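Local coordinates for putative methyl-accepting chemotaxis signal transduction protein (Campylobacter jejuni, PDB 6W3V) that probably senses amino acids such as phenylalanine through a periplasmic dCache-type ligand-binding domain and relays the signal for chemotaxis, at residues A[90-95]-A[133-138]. Sequence-based numbering, arbitrary orientation.
Sequences VLLSQK and DTVLKQ. With PHE (phenylalanine), chain C.
With CG1 anti to the backbone N (chi1 172°), V135 faces the carboxamide of Q94 with that methyl and the bound phenylalanine with CG2. L92, its own CG also anti (chi1 174°), sends CD2 forward, tip to tip, to both methyls, marginally nearer CG2 at 4.0 Å. In this PDC (Cache) sensor domain the loop 133-138, between strands 126-132 and 139-149, and strand 90-94 of the antiparallel sheet both line the phenylalanine site. D160, Y131, W115 and K113 also hydrogen-bond the ligand. The valine is shared between strand and ligand, since its CG2 also lies 3.7 Å from CB of the phenylalanine. On the strand, V90 continues this apolar wall, with CG2 3.9 Å from CE2 of the ligand ring.

Farther along, the contact becomes more polar on the strand side and approaches the surface. The carboxamide of Q94 passes V135 at a slant, and Q94 OE1 lies 3.8 Å from both V135 CG1 and L136 CD2. L136 then carries CD1 to 3.5 Å from the main-chain O of K95, a van der Waals approach; the ammonium of K95 leads elsewhere, to N77.

D133 ties the loop together: its main-chain N donates to Q138 O, and its carboxylate takes two backbone N-H groups from above its plane. OD1 accepts from V135 N, making an Asx turn, and OD2 accepts from L136 N at 2.7 Å, with N80 as a further partner of OD2. The same aspartate thus holds the backbone of V135 and L136, the residues that touch the strand. Next to it, T134 N donates to the ligand's carboxylate oxygen O over 3.1 Å, almost straight at 174°. The ligand N in turn donates a hydrogen bond to D133 OD1 at 2.7 Å.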
# COMPACT_ATOMS: atom_id res chain seq x y z
N VAL A 90 -12.30 -5.47 -20.59
CA VAL A 90 -11.49 -5.94 -19.48
C VAL A 90 -11.97 -7.31 -19.06
O VAL A 90 -13.19 -7.54 -18.86
CB VAL A 90 -11.46 -4.96 -18.30
CG1 VAL A 90 -12.85 -4.67 -17.81
CG2 VAL A 90 -10.60 -5.46 -17.16
N LEU A 91 -11.01 -8.21 -18.90
CA LEU A 91 -11.28 -9.54 -18.35
C LEU A 91 -11.18 -9.45 -16.85
O LEU A 91 -10.10 -9.11 -16.32
CB LEU A 91 -10.33 -10.57 -18.88
CG LEU A 91 -10.60 -11.99 -18.43
CD1 LEU A 91 -11.91 -12.51 -18.99
CD2 LEU A 91 -9.45 -12.87 -18.83
N LEU A 92 -12.31 -9.67 -16.19
CA LEU A 92 -12.40 -9.36 -14.74
C LEU A 92 -12.69 -10.60 -13.95
O LEU A 92 -13.72 -11.23 -14.12
CB LEU A 92 -13.51 -8.32 -14.52
CG LEU A 92 -13.88 -7.95 -13.11
CD1 LEU A 92 -12.69 -7.39 -12.33
CD2 LEU A 92 -15.07 -6.99 -13.16
N SER A 93 -11.79 -10.89 -13.00
CA SER A 93 -11.98 -11.95 -12.02
C SER A 93 -12.23 -11.28 -10.66
O SER A 93 -11.34 -10.57 -10.15
CB SER A 93 -10.76 -12.85 -11.91
OG SER A 93 -10.95 -13.90 -10.99
N GLN A 94 -13.43 -11.42 -10.15
CA GLN A 94 -13.85 -10.67 -8.97
C GLN A 94 -14.31 -11.63 -7.89
O GLN A 94 -14.89 -12.68 -8.14
CB GLN A 94 -14.94 -9.65 -9.30
CG GLN A 94 -16.22 -10.24 -9.80
CD GLN A 94 -17.33 -9.20 -9.92
OE1 GLN A 94 -18.01 -8.84 -8.94
NE2 GLN A 94 -17.51 -8.73 -11.11
N LYS A 95 -13.97 -11.26 -6.64
CA LYS A 95 -14.46 -12.01 -5.49
C LYS A 95 -15.98 -11.98 -5.42
O LYS A 95 -16.61 -10.98 -5.71
CB LYS A 95 -13.77 -11.45 -4.21
CG LYS A 95 -13.75 -12.43 -3.07
CD LYS A 95 -13.02 -11.83 -1.89
CE LYS A 95 -13.06 -12.81 -0.73
NZ LYS A 95 -12.47 -12.17 0.47
N ASP A 133 -12.83 0.98 -4.90
CA ASP A 133 -13.04 0.12 -6.07
C ASP A 133 -14.48 0.26 -6.48
O ASP A 133 -15.40 0.03 -5.69
CB ASP A 133 -12.75 -1.31 -5.66
CG ASP A 133 -13.23 -2.31 -6.66
OD1 ASP A 133 -13.00 -2.07 -7.86
OD2 ASP A 133 -13.88 -3.31 -6.22
N THR A 134 -14.66 0.41 -7.80
CA THR A 134 -16.01 0.55 -8.32
C THR A 134 -16.73 -0.79 -8.49
O THR A 134 -17.97 -0.83 -8.57
CB THR A 134 -16.05 1.31 -9.66
OG1 THR A 134 -15.26 0.60 -10.60
CG2 THR A 134 -15.49 2.71 -9.48
N VAL A 135 -15.97 -1.87 -8.62
CA VAL A 135 -16.58 -3.18 -8.84
C VAL A 135 -17.25 -3.68 -7.54
O VAL A 135 -18.44 -4.00 -7.52
CB VAL A 135 -15.56 -4.20 -9.40
CG1 VAL A 135 -16.18 -5.60 -9.45
CG2 VAL A 135 -15.10 -3.81 -10.80
N LEU A 136 -16.50 -3.68 -6.44
CA LEU A 136 -16.98 -4.27 -5.20
C LEU A 136 -17.14 -3.22 -4.08
O LEU A 136 -17.57 -3.54 -2.99
CB LEU A 136 -16.11 -5.47 -4.77
CG LEU A 136 -16.30 -6.77 -5.59
CD1 LEU A 136 -15.21 -7.84 -5.38
CD2 LEU A 136 -17.69 -7.37 -5.40
N LYS A 137 -16.86 -1.95 -4.38
CA LYS A 137 -17.07 -0.84 -3.43
C LYS A 137 -16.42 -1.13 -2.06
O LYS A 137 -17.09 -0.98 -1.01
CB LYS A 137 -18.55 -0.51 -3.32
CG LYS A 137 -19.14 -0.16 -4.67
CD LYS A 137 -18.97 1.31 -4.98
CE LYS A 137 -19.70 1.67 -6.26
NZ LYS A 137 -19.03 2.79 -6.97
N GLN A 138 -15.14 -1.51 -2.14
CA GLN A 138 -14.21 -1.50 -1.00
C GLN A 138 -13.00 -0.65 -1.32
O GLN A 138 -12.56 -0.60 -2.46
CB GLN A 138 -13.79 -2.91 -0.59
CG GLN A 138 -14.97 -3.81 -0.29
CD GLN A 138 -14.56 -5.20 0.07
OE1 GLN A 138 -13.46 -5.40 0.59
NE2 GLN A 138 -15.38 -6.19 -0.28
N PHE C . -10.53 -1.37 -8.71
CA PHE C . -10.72 -1.17 -10.17
C PHE C . -11.28 0.23 -10.39
O PHE C . -12.13 0.65 -9.60
CB PHE C . -11.73 -2.21 -10.69
CG PHE C . -11.98 -2.15 -12.14
CD1 PHE C . -12.88 -1.25 -12.63
CD2 PHE C . -11.35 -3.01 -12.99
CE1 PHE C . -13.18 -1.22 -13.97
CE2 PHE C . -11.61 -2.93 -14.32
CZ PHE C . -12.45 -1.97 -14.82
OXT PHE C . -10.88 0.89 -11.37